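Local coordinates for protein N-alpha-acetyltransferase (Sulfolobus solfataricus P2, PDB 4R3L) that transfers the acetyl group of acetyl-CoA to the free alpha-amino group of protein N-termini, with a preference for N-terminal serine, at residues K27-T32 with Y40-H45; I103-L108 with E140-K145; L126-R129 with P134-A137. All coordinates share one frame; numbering follows the deposited sequence.

Overall arrangement
All three contacts belong to one GNAT fold built round coenzyme A. Contact 1 joins helices 22-32 and 39-49, which precede most of the sheet in the chain, with the loop carrying Glu35 and Tyr37 between them; it reaches the cofactor through Thr32. Contacts 2 and 3 have centres about 10 Å apart, share helix 133-141, and meet where Phe144 CE1 packs 3.8 Å from Leu126 CD2. Contact 3 is nested in the chain loop that contact 2 closes. Residues of contact 2 hold the pyrophosphate, while those of contact 3 reach the thiol and the adenine. Contact 1 stands apart, its centre about 21 Å from that of contact 2 and about 18 Å from that of contact 3.

Contact 1 (K27-T32 with Y40-H45); sequences KINRLT and YFFVEH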
loop_
_atom_site.group_PDB
_atom_site.type_symbol
_atom_site.label_atom_id
_atom_site.label_comp_id
_atom_site.label_asym_id
_atom_site.label_seq_id
_atom_site.Cartn_x
_atom_site.Cartn_y
_atom_site.Cartn_z
ATOM N N LYS A 27 11.336 10.968 -0.574
ATOM C CA LYS A 27 10.919 12.341 -0.333
ATOM C C LYS A 27 9.432 12.431 -0.028
ATOM O O LYS A 27 9.022 13.079 0.934
ATOM C CB LYS A 27 11.243 13.221 -1.539
ATOM C CG LYS A 27 10.573 14.595 -1.493
ATOM C CD LYS A 27 10.462 15.223 -2.882
ATOM C CE LYS A 27 9.028 15.663 -3.171
ATOM N NZ LYS A 27 8.931 16.476 -4.421
ATOM N N ILE A 28 8.625 11.780 -0.861
ATOM C CA ILE A 28 7.178 11.741 -0.663
ATOM C C ILE A 28 6.828 11.114 0.683
ATOM O O ILE A 28 5.997 11.618 1.441
ATOM C CB ILE A 28 6.495 10.947 -1.796
ATOM C CG1 ILE A 28 6.672 11.684 -3.127
ATOM C CG2 ILE A 28 5.016 10.742 -1.488
ATOM C CD1 ILE A 28 6.256 10.871 -4.343
ATOM N N ASN A 29 7.482 10.003 0.980
ATOM C CA ASN A 29 7.250 9.294 2.221
ATOM C C ASN A 29 7.578 10.191 3.422
ATOM O O ASN A 29 6.801 10.279 4.378
ATOM C CB ASN A 29 8.087 8.014 2.226
ATOM C CG ASN A 29 8.056 7.293 3.549
ATOM O OD1 ASN A 29 9.014 7.352 4.315
ATOM N ND2 ASN A 29 6.972 6.573 3.813
ATOM N N ARG A 30 8.719 10.874 3.347
ATOM C CA ARG A 30 9.152 11.760 4.424
ATOM C C ARG A 30 8.151 12.889 4.651
ATOM O O ARG A 30 7.895 13.276 5.789
ATOM C CB ARG A 30 10.539 12.338 4.128
ATOM C CG ARG A 30 11.657 11.299 4.023
ATOM C CD ARG A 30 11.735 10.378 5.239
ATOM N NE ARG A 30 12.974 9.589 5.250
ATOM C CZ ARG A 30 13.046 8.281 5.010
ATOM N NH1 ARG A 30 11.946 7.575 4.736
ATOM N NH2 ARG A 30 14.227 7.671 5.044
ATOM N N LEU A 31 7.555 13.387 3.571
ATOM C CA LEU A 31 6.613 14.500 3.658
ATOM C C LEU A 31 5.191 14.109 4.071
ATOM O O LEU A 31 4.442 14.942 4.585
ATOM C CB LEU A 31 6.544 15.229 2.317
ATOM C CG LEU A 31 7.744 16.094 1.933
ATOM C CD1 LEU A 31 7.626 16.553 0.489
ATOM C CD2 LEU A 31 7.844 17.284 2.863
ATOM N N THR A 32 4.807 12.857 3.845
ATOM C CA THR A 32 3.398 12.498 3.966
ATOM C C THR A 32 3.109 11.457 5.029
ATOM O O THR A 32 1.958 11.270 5.403
ATOM C CB THR A 32 2.835 11.968 2.629
ATOM O OG1 THR A 32 3.542 10.784 2.256
ATOM C CG2 THR A 32 2.979 12.997 1.538
ATOM N N TYR A 40 17.362 1.130 1.943
ATOM C CA TYR A 40 17.506 -0.287 1.619
ATOM C C TYR A 40 16.165 -1.028 1.677
ATOM O O TYR A 40 15.965 -2.035 1.002
ATOM C CB TYR A 40 18.524 -0.970 2.548
ATOM C CG TYR A 40 18.103 -1.129 3.993
ATOM C CD1 TYR A 40 17.247 -2.159 4.379
ATOM C CD2 TYR A 40 18.619 -0.292 4.979
ATOM C CE1 TYR A 40 16.875 -2.326 5.702
ATOM C CE2 TYR A 40 18.258 -0.456 6.319
ATOM C CZ TYR A 40 17.375 -1.475 6.660
ATOM O OH TYR A 40 16.989 -1.658 7.966
ATOM N N PHE A 41 15.260 -0.528 2.508
ATOM C CA PHE A 41 13.925 -1.115 2.631
ATOM C C PHE A 41 13.163 -0.945 1.303
ATOM O O PHE A 41 12.584 -1.904 0.782
ATOM C CB PHE A 41 13.203 -0.455 3.795
ATOM C CG PHE A 41 11.872 -1.056 4.137
ATOM C CD1 PHE A 41 11.769 -2.028 5.121
ATOM C CD2 PHE A 41 10.711 -0.593 3.532
ATOM C CE1 PHE A 41 10.535 -2.559 5.471
ATOM C CE2 PHE A 41 9.471 -1.126 3.876
ATOM C CZ PHE A 41 9.391 -2.108 4.854
ATOM N N PHE A 42 13.176 0.262 0.755
ATOM C CA PHE A 42 12.514 0.508 -0.526
ATOM C C PHE A 42 13.155 -0.343 -1.614
ATOM O O PHE A 42 12.460 -0.941 -2.421
ATOM C CB PHE A 42 12.560 1.991 -0.896
ATOM C CG PHE A 42 11.680 2.853 -0.033
ATOM C CD1 PHE A 42 10.329 2.986 -0.324
ATOM C CD2 PHE A 42 12.192 3.515 1.070
ATOM C CE1 PHE A 42 9.510 3.780 0.465
ATOM C CE2 PHE A 42 11.367 4.302 1.869
ATOM C CZ PHE A 42 10.034 4.429 1.561
ATOM N N VAL A 43 14.486 -0.446 -1.604
ATOM C CA VAL A 43 15.178 -1.205 -2.637
ATOM C C VAL A 43 14.801 -2.679 -2.591
ATOM O O VAL A 43 14.550 -3.293 -3.634
ATOM C CB VAL A 43 16.724 -1.038 -2.516
ATOM C CG1 VAL A 43 17.454 -2.067 -3.381
ATOM C CG2 VAL A 43 17.102 0.360 -2.920
ATOM N N GLU A 44 14.727 -3.257 -1.396
ATOM C CA GLU A 44 14.423 -4.678 -1.320
ATOM C C GLU A 44 12.996 -4.972 -1.750
ATOM O O GLU A 44 12.736 -5.996 -2.368
ATOM C CB GLU A 44 14.677 -5.213 0.079
ATOM C CG GLU A 44 16.183 -5.326 0.305
ATOM C CD GLU A 44 16.556 -5.811 1.679
ATOM O OE1 GLU A 44 17.056 -4.983 2.468
ATOM O OE2 GLU A 44 16.392 -7.019 1.948
ATOM N N HIS A 45 12.068 -4.087 -1.412
ATOM C CA HIS A 45 10.687 -4.319 -1.838
ATOM C C HIS A 45 10.561 -4.152 -3.347
ATOM O O HIS A 45 9.777 -4.858 -3.992
ATOM C CB HIS A 45 9.726 -3.379 -1.095
ATOM C CG HIS A 45 9.484 -3.779 0.325
ATOM N ND1 HIS A 45 10.468 -3.723 1.288
ATOM C CD2 HIS A 45 8.381 -4.272 0.938
ATOM C CE1 HIS A 45 9.980 -4.154 2.440
ATOM N NE2 HIS A 45 8.714 -4.484 2.256
#
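Asn29 OD1 is gripped by its neighbour Arg30, whose NH1 donates to it at 3.0 Å, and weakly by Asn36 ND2. The Arg30 bond is bent, with an N-H...O angle of 134°, although OD1 lies squarely in the plane of the guanidinium group. The other side of the amide is busy as well: ND2 bonds to Tyr65 OH and to the backbone O of Glu35, so both ends of this buried group are satisfied and its rotation is fixed. Held this way, Asn29 meets Phe42 of the next helix at the ring's edge, CG lying 4.0 Å from Phe42 CZ, with the amide and ring planes turned 73° apart. It gets there because CG stands opposite the backbone N (chi1 173°), pointing across to helix 39-49. Arg30 NH1 comes to the same rim more loosely, 4.4 Å from Phe42 CE2, and gives its stronger bond to the backbone O of Tyr37.

These are the first two helices of the GNAT fold, and the loop between them helps to form the peptide site: Glu35 plays an important part in substrate specificity and Tyr37 binds substrate. Asn29 and Arg30 therefore tie that loop down from the helix 22-32 side through its backbone carbonyls, while Phe42 fills the angle between the helices, packing on Ile22, Ile25 and Ile26.

On the neighbouring residue, Phe41 O receives two bonds from His45. The backbone N and ND1, the latter at 2.8 Å, approach from opposite faces of the carbonyl plane. This brings His45 CE1 over a face of the Phe41 ring, which also stacks with Tyr37. At the end of helix 22-32, Thr32 OG1 donates to Ile28 O at 2.7 Å from above the carbonyl plane, and Thr32 touches coenzyme A.

Contact 2 (I103-L108 with E140-K145); sequences IATTLL and EKLNFK. With COA (coenzyme A), chain C.
Apolar contacts carry the join between Leu142 and helix 103-119. Leu142 sends its two methyls to different residues: CD2 meets Leu108 CD1 at 3.6 Å and also rests against Leu108 CB, while CD1 lies 4.1 Å from Thr105 CG2. Its fork thus spans Thr105 and Leu108, three residues and about one turn apart, and it crosses both side chains at a slant. Leu108 CD2 adds a longer approach to Phe144, 4.4 Å from CZ, and the Phe144 ring has Leu142 CB in its plane at the edge. Beyond this group, Leu138 and Tyr139 of helix 133-141 and Ile92 of the sheet continue the packing round Leu108.

Backbone hydrogen bonds at the end of helix 133-141 set the shape of 140-145. Leu142 is the first residue to leave helical geometry, and Asn143, with positive phi, is the C-prime residue of a Schellman motif: Asn143 N bonds to Glu140 O and Phe144 N to Tyr139 O. That turn puts Phe144 back against the core, and Leu142 O is taken up by Arg165 NH1.

Polar contacts to the cofactor come from the start of helix 103-119. Ala104 N donates to COA O5A at 3.0 Å, and Thr105 gives two bonds to COA O2A, from N at 2.9 Å and from OG1 at 2.8 Å. With chi1 at -66°, the hydroxyl stands beside its own backbone N, which lets both reach one phosphate oxygen, while CG2 is turned to Leu142. From the other segment comes a close van der Waals approach, the aliphatic chain of Lys141 passing the ribose hydroxyl with CE 3.2 Å from COA O2B. Gly102 N also binds the cofactor: the loop running into helix 103-119, with that helix's first turn, presents backbone amides to the pyrophosphate, as in GNAT acetyltransferases.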
loop_
_atom_site.group_PDB
_atom_site.type_symbol
_atom_site.label_atom_id
_atom_site.label_comp_id
_atom_site.label_asym_id
_atom_site.label_seq_id
_atom_site.Cartn_x
_atom_site.Cartn_y
_atom_site.Cartn_z
ATOM N N ILE A 103 -5.606 9.147 -7.894
ATOM C CA ILE A 103 -4.283 8.534 -7.970
ATOM C C ILE A 103 -4.187 7.322 -7.044
ATOM O O ILE A 103 -3.739 6.248 -7.465
ATOM C CB ILE A 103 -3.161 9.529 -7.639
ATOM C CG1 ILE A 103 -3.015 10.541 -8.786
ATOM C CG2 ILE A 103 -1.831 8.784 -7.424
ATOM C CD1 ILE A 103 -2.058 11.676 -8.513
ATOM N N ALA A 104 -4.604 7.477 -5.791
ATOM C CA ALA A 104 -4.472 6.353 -4.851
ATOM C C ALA A 104 -5.355 5.201 -5.303
ATOM O O ALA A 104 -4.976 4.035 -5.213
ATOM C CB ALA A 104 -4.825 6.772 -3.436
ATOM N N THR A 105 -6.538 5.530 -5.818
ATOM C CA THR A 105 -7.425 4.485 -6.305
ATOM C C THR A 105 -6.782 3.703 -7.426
ATOM O O THR A 105 -6.870 2.478 -7.453
ATOM C CB THR A 105 -8.779 5.064 -6.795
ATOM O OG1 THR A 105 -9.474 5.618 -5.676
ATOM C CG2 THR A 105 -9.626 3.966 -7.408
ATOM N N THR A 106 -6.120 4.389 -8.355
ATOM C CA THR A 106 -5.551 3.669 -9.476
ATOM C C THR A 106 -4.264 2.943 -9.064
ATOM O O THR A 106 -3.978 1.872 -9.584
ATOM C CB THR A 106 -5.269 4.600 -10.671
ATOM O OG1 THR A 106 -4.328 5.617 -10.289
ATOM C CG2 THR A 106 -6.578 5.247 -11.143
ATOM N N LEU A 107 -3.505 3.517 -8.134
ATOM C CA LEU A 107 -2.327 2.798 -7.611
ATOM C C LEU A 107 -2.754 1.461 -6.988
ATOM O O LEU A 107 -2.141 0.413 -7.227
ATOM C CB LEU A 107 -1.565 3.646 -6.574
ATOM C CG LEU A 107 -0.726 4.804 -7.130
ATOM C CD1 LEU A 107 -0.257 5.737 -6.015
ATOM C CD2 LEU A 107 0.472 4.277 -7.923
ATOM N N LEU A 108 -3.798 1.500 -6.165
ATOM C CA LEU A 108 -4.297 0.279 -5.529
ATOM C C LEU A 108 -4.812 -0.721 -6.550
ATOM O O LEU A 108 -4.581 -1.913 -6.410
ATOM C CB LEU A 108 -5.404 0.595 -4.520
ATOM C CG LEU A 108 -4.960 1.110 -3.154
ATOM C CD1 LEU A 108 -6.043 1.958 -2.512
ATOM C CD2 LEU A 108 -4.600 -0.081 -2.245
ATOM N N GLU A 140 -12.605 1.836 2.050
ATOM C CA GLU A 140 -13.991 1.362 2.115
ATOM C C GLU A 140 -14.683 1.503 0.746
ATOM O O GLU A 140 -15.489 0.658 0.359
ATOM C CB GLU A 140 -14.771 2.104 3.206
ATOM C CG GLU A 140 -14.400 1.657 4.623
ATOM C CD GLU A 140 -15.072 2.490 5.702
ATOM O OE1 GLU A 140 -15.559 3.596 5.382
ATOM O OE2 GLU A 140 -15.108 2.037 6.869
ATOM N N LYS A 141 -14.334 2.547 0.001
ATOM C CA LYS A 141 -14.856 2.703 -1.358
ATOM C C LYS A 141 -14.419 1.559 -2.269
ATOM O O LYS A 141 -15.147 1.178 -3.180
ATOM C CB LYS A 141 -14.418 4.039 -1.964
ATOM C CG LYS A 141 -15.435 5.164 -1.807
ATOM C CD LYS A 141 -15.462 6.060 -3.041
ATOM C CE LYS A 141 -16.490 7.183 -2.904
ATOM N NZ LYS A 141 -17.895 6.697 -2.754
ATOM N N LEU A 142 -13.228 1.015 -2.017
ATOM C CA LEU A 142 -12.678 -0.085 -2.811
ATOM C C LEU A 142 -13.046 -1.424 -2.204
ATOM O O LEU A 142 -12.439 -2.449 -2.515
ATOM C CB LEU A 142 -11.153 0.032 -2.929
ATOM C CG LEU A 142 -10.612 0.871 -4.089
ATOM C CD1 LEU A 142 -11.202 2.265 -4.087
ATOM C CD2 LEU A 142 -9.098 0.944 -4.031
ATOM N N ASN A 143 -14.033 -1.388 -1.320
ATOM C CA ASN A 143 -14.594 -2.569 -0.677
ATOM C C ASN A 143 -13.640 -3.314 0.247
ATOM O O ASN A 143 -13.794 -4.506 0.449
ATOM C CB ASN A 143 -15.139 -3.546 -1.719
ATOM C CG ASN A 143 -16.642 -3.443 -1.874
ATOM O OD1 ASN A 143 -17.404 -4.082 -1.136
ATOM N ND2 ASN A 143 -17.079 -2.631 -2.828
ATOM N N PHE A 144 -12.663 -2.617 0.814
ATOM C CA PHE A 144 -11.955 -3.182 1.958
ATOM C C PHE A 144 -12.894 -3.178 3.171
ATOM O O PHE A 144 -13.719 -2.272 3.317
ATOM C CB PHE A 144 -10.693 -2.388 2.275
ATOM C CG PHE A 144 -9.577 -2.600 1.305
ATOM C CD1 PHE A 144 -8.419 -3.250 1.709
ATOM C CD2 PHE A 144 -9.659 -2.126 0.005
ATOM C CE1 PHE A 144 -7.375 -3.434 0.833
ATOM C CE2 PHE A 144 -8.617 -2.307 -0.879
ATOM C CZ PHE A 144 -7.475 -2.963 -0.469
ATOM N N LYS A 145 -12.768 -4.196 4.016
ATOM C CA LYS A 145 -13.503 -4.263 5.267
ATOM C C LYS A 145 -12.559 -4.198 6.467
ATOM O O LYS A 145 -11.472 -4.765 6.425
ATOM C CB LYS A 145 -14.323 -5.547 5.326
ATOM C CG LYS A 145 -15.345 -5.682 4.200
ATOM C CD LYS A 145 -16.178 -4.427 4.039
ATOM C CE LYS A 145 -17.231 -4.602 2.946
ATOM N NZ LYS A 145 -17.885 -3.307 2.579
HETATM N N1A COA C . -11.864 12.950 2.659
HETATM C C2A COA C . -12.882 12.117 2.361
HETATM N N3A COA C . -12.735 11.157 1.445
HETATM C C4A COA C . -11.546 11.000 0.784
HETATM C C5A COA C . -10.481 11.842 1.067
HETATM C C6A COA C . -10.664 12.841 2.035
HETATM N N6A COA C . -9.570 13.748 2.365
HETATM N N7A COA C . -9.419 11.452 0.259
HETATM C C8A COA C . -9.838 10.400 -0.498
HETATM N N9A COA C . -11.116 10.109 -0.185
HETATM C C1B COA C . -11.957 9.059 -0.783
HETATM C C2B COA C . -13.002 9.673 -1.630
HETATM O O2B COA C . -14.128 8.870 -1.675
HETATM C C3B COA C . -12.390 9.674 -2.937
HETATM O O3B COA C . -13.366 9.816 -3.891
HETATM P P3B COA C . -13.669 11.239 -4.477
HETATM O O7A COA C . -14.459 11.113 -5.778
HETATM O O8A COA C . -12.394 11.929 -4.761
HETATM O O9A COA C . -14.456 12.036 -3.481
HETATM C C4B COA C . -11.765 8.340 -2.960
HETATM O O4B COA C . -11.224 8.196 -1.670
HETATM C C5B COA C . -10.666 8.258 -3.934
HETATM O O5B COA C . -9.537 8.991 -3.548
HETATM P P1A COA C . -8.230 9.186 -4.414
HETATM O O1A COA C . -8.279 10.472 -5.193
HETATM O O2A COA C . -8.030 8.008 -5.276
HETATM O O3A COA C . -7.109 9.314 -3.284
HETATM P P2A COA C . -5.860 10.276 -3.312
HETATM O O4A COA C . -6.237 11.711 -2.977
HETATM O O5A COA C . -5.147 10.174 -4.623
HETATM O O6A COA C . -4.858 9.754 -2.167
HETATM C CBP COA C . -4.343 9.139 0.138
HETATM C CCP COA C . -5.397 9.243 -1.005
HETATM C CDP COA C . -5.021 8.659 1.393
HETATM C CEP COA C . -3.282 8.137 -0.313
HETATM C CAP COA C . -3.770 10.530 0.291
HETATM O OAP COA C . -4.654 11.431 0.962
HETATM C C9P COA C . -2.457 10.596 1.049
HETATM O O9P COA C . -1.364 10.399 0.456
HETATM N N8P COA C . -2.406 10.914 2.459
HETATM C C7P COA C . -1.164 10.988 3.223
HETATM C C6P COA C . -0.398 9.635 3.284
HETATM C C5P COA C . -1.278 8.485 3.767
HETATM O O5P COA C . -1.982 8.660 4.794
HETATM N N4P COA C . -1.313 7.222 3.026
HETATM C C3P COA C . -2.160 6.135 3.474
HETATM C C2P COA C . -1.802 5.441 4.782
HETATM S S1P COA C . -2.541 3.877 5.128
#

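Contact 3 (L126-R129 with P134-A137); sequences LEVR and PAIA. With COA (coenzyme A), chain C.
Val128 meets Ile136 with an uncommon torsion: its CG1 sits in the crowded position between the backbone N and the carbonyl carbon (chi1 57°). This rotation spreads the two methyls over the helix, CG1 lying 4.0 Å from Ile136 CG1 and CG2 lying 3.8 Å from Ala135 CB, while the valine and isoleucine side chains cross at about a right angle. This is the first half of a beta-alpha-beta crossover in the GNAT fold: strand 123-129 leads into helix 133-141, which returns to strand 145-150, parallel to the first with strand 160-166 between them. Tyr161 and Met163 of that middle strand pack against Val128, so the valine is closed in by sheet and helix together.

Val128 and Ala135, with Pro134 and Ala137 of the helix, line coenzyme A. Val128 CG2 lies 3.9 Å from the thiol sulphur, COA S1P. Ala135 CB packs against the pantetheine methyl CDP, Ala137 CB faces the adenine at 3.6 Å from COA N3A, and Pro134 CG comes to 3.3 Å from COA N6A. The two small alanines probably let the cofactor lie close along the helix.

Glu127 points to the other side of the strand. It and His88 are zinc-binding residues; with no zinc modelled here, Glu127 OE1 bonds to His88 NE2. The Glu127 backbone hydrogen-bonds to the bound peptide, and its O is 3.7 Å from COA S1P, close to both, consistent with the site of acetyl transfer. The end of Arg129 leads away from the helix, NH1 making salt bridges to Glu158 and Asp156, and the guanidinium makes a cation-pi interaction with the substrate-binding Tyr154. Its backbone stays with the helix: Ile136, whose CG1 extends straight on to CD1 (chi2 178°), lays CD1 3.9 Å from Arg129 O.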
loop_
_atom_site.group_PDB
_atom_site.type_symbol
_atom_site.label_atom_id
_atom_site.label_comp_id
_atom_site.label_asym_id
_atom_site.label_seq_id
_atom_site.Cartn_x
_atom_site.Cartn_y
_atom_site.Cartn_z
ATOM N N LEU A 126 -3.960 -4.287 4.567
ATOM C CA LEU A 126 -3.122 -3.172 4.963
ATOM C C LEU A 126 -3.487 -2.764 6.370
ATOM O O LEU A 126 -4.507 -3.203 6.906
ATOM C CB LEU A 126 -3.301 -1.995 4.001
ATOM C CG LEU A 126 -4.750 -1.517 3.842
ATOM C CD1 LEU A 126 -5.189 -0.500 4.916
ATOM C CD2 LEU A 126 -4.986 -0.953 2.450
ATOM N N GLU A 127 -2.661 -1.907 6.949
ATOM C CA GLU A 127 -2.960 -1.296 8.237
ATOM C C GLU A 127 -3.190 0.205 8.044
ATOM O O GLU A 127 -2.509 0.833 7.237
ATOM C CB GLU A 127 -1.818 -1.545 9.223
ATOM C CG GLU A 127 -1.734 -2.968 9.769
ATOM C CD GLU A 127 -1.006 -3.931 8.855
ATOM O OE1 GLU A 127 -0.162 -3.485 8.050
ATOM O OE2 GLU A 127 -1.270 -5.151 8.955
ATOM N N VAL A 128 -4.146 0.798 8.758
ATOM C CA VAL A 128 -4.319 2.253 8.649
ATOM C C VAL A 128 -4.634 2.872 10.021
ATOM O O VAL A 128 -5.391 2.293 10.780
ATOM C CB VAL A 128 -5.428 2.603 7.627
ATOM C CG1 VAL A 128 -6.744 1.936 7.989
ATOM C CG2 VAL A 128 -5.597 4.107 7.490
ATOM N N ARG A 129 -4.023 4.014 10.346
ATOM C CA ARG A 129 -4.325 4.705 11.609
ATOM C C ARG A 129 -5.820 4.964 11.730
ATOM O O ARG A 129 -6.448 5.400 10.775
ATOM C CB ARG A 129 -3.565 6.035 11.715
ATOM C CG ARG A 129 -2.089 5.899 11.981
ATOM C CD ARG A 129 -1.424 7.262 12.201
ATOM N NE ARG A 129 0.023 7.144 12.379
ATOM C CZ ARG A 129 0.635 7.118 13.561
ATOM N NH1 ARG A 129 -0.078 7.207 14.680
ATOM N NH2 ARG A 129 1.960 7.006 13.631
ATOM N N PRO A 134 -9.127 10.268 5.508
ATOM C CA PRO A 134 -9.088 10.131 4.047
ATOM C C PRO A 134 -8.788 8.706 3.590
ATOM O O PRO A 134 -9.517 8.182 2.748
ATOM C CB PRO A 134 -7.958 11.078 3.635
ATOM C CG PRO A 134 -7.931 12.103 4.709
ATOM C CD PRO A 134 -8.239 11.354 5.970
ATOM N N ALA A 135 -7.751 8.088 4.151
ATOM C CA ALA A 135 -7.340 6.756 3.713
ATOM C C ALA A 135 -8.447 5.724 3.955
ATOM O O ALA A 135 -8.725 4.890 3.090
ATOM C CB ALA A 135 -6.035 6.340 4.408
ATOM N N ILE A 136 -9.103 5.795 5.106
ATOM C CA ILE A 136 -10.147 4.823 5.427
ATOM C C ILE A 136 -11.308 4.896 4.436
ATOM O O ILE A 136 -11.891 3.864 4.033
ATOM C CB ILE A 136 -10.679 5.039 6.853
ATOM C CG1 ILE A 136 -9.571 4.780 7.883
ATOM C CG2 ILE A 136 -11.865 4.138 7.132
ATOM C CD1 ILE A 136 -10.019 5.020 9.311
ATOM N N ALA A 137 -11.652 6.120 4.054
ATOM C CA ALA A 137 -12.712 6.343 3.075
ATOM C C ALA A 137 -12.345 5.700 1.744
ATOM O O ALA A 137 -13.180 5.044 1.118
ATOM C CB ALA A 137 -12.968 7.835 2.893
HETATM N N1A COA C . -11.864 12.950 2.659
HETATM C C2A COA C . -12.882 12.117 2.361
HETATM N N3A COA C . -12.735 11.157 1.445
HETATM C C4A COA C . -11.546 11.000 0.784
HETATM C C5A COA C . -10.481 11.842 1.067
HETATM C C6A COA C . -10.664 12.841 2.035
HETATM N N6A COA C . -9.570 13.748 2.365
HETATM N N7A COA C . -9.419 11.452 0.259
HETATM C C8A COA C . -9.838 10.400 -0.498
HETATM N N9A COA C . -11.116 10.109 -0.185
HETATM C C1B COA C . -11.957 9.059 -0.783
HETATM C C2B COA C . -13.002 9.673 -1.630
HETATM O O2B COA C . -14.128 8.870 -1.675
HETATM C C3B COA C . -12.390 9.674 -2.937
HETATM O O3B COA C . -13.366 9.816 -3.891
HETATM P P3B COA C . -13.669 11.239 -4.477
HETATM O O7A COA C . -14.459 11.113 -5.778
HETATM O O8A COA C . -12.394 11.929 -4.761
HETATM O O9A COA C . -14.456 12.036 -3.481
HETATM C C4B COA C . -11.765 8.340 -2.960
HETATM O O4B COA C . -11.224 8.196 -1.670
HETATM C C5B COA C . -10.666 8.258 -3.934
HETATM O O5B COA C . -9.537 8.991 -3.548
HETATM P P1A COA C . -8.230 9.186 -4.414
HETATM O O1A COA C . -8.279 10.472 -5.193
HETATM O O2A COA C . -8.030 8.008 -5.276
HETATM O O3A COA C . -7.109 9.314 -3.284
HETATM P P2A COA C . -5.860 10.276 -3.312
HETATM O O4A COA C . -6.237 11.711 -2.977
HETATM O O5A COA C . -5.147 10.174 -4.623
HETATM O O6A COA C . -4.858 9.754 -2.167
HETATM C CBP COA C . -4.343 9.139 0.138
HETATM C CCP COA C . -5.397 9.243 -1.005
HETATM C CDP COA C . -5.021 8.659 1.393
HETATM C CEP COA C . -3.282 8.137 -0.313
HETATM C CAP COA C . -3.770 10.530 0.291
HETATM O OAP COA C . -4.654 11.431 0.962
HETATM C C9P COA C . -2.457 10.596 1.049
HETATM O O9P COA C . -1.364 10.399 0.456
HETATM N N8P COA C . -2.406 10.914 2.459
HETATM C C7P COA C . -1.164 10.988 3.223
HETATM C C6P COA C . -0.398 9.635 3.284
HETATM C C5P COA C . -1.278 8.485 3.767
HETATM O O5P COA C . -1.982 8.660 4.794
HETATM N N4P COA C . -1.313 7.222 3.026
HETATM C C3P COA C . -2.160 6.135 3.474
HETATM C C2P COA C . -1.802 5.441 4.782
HETATM S S1P COA C . -2.541 3.877 5.128
#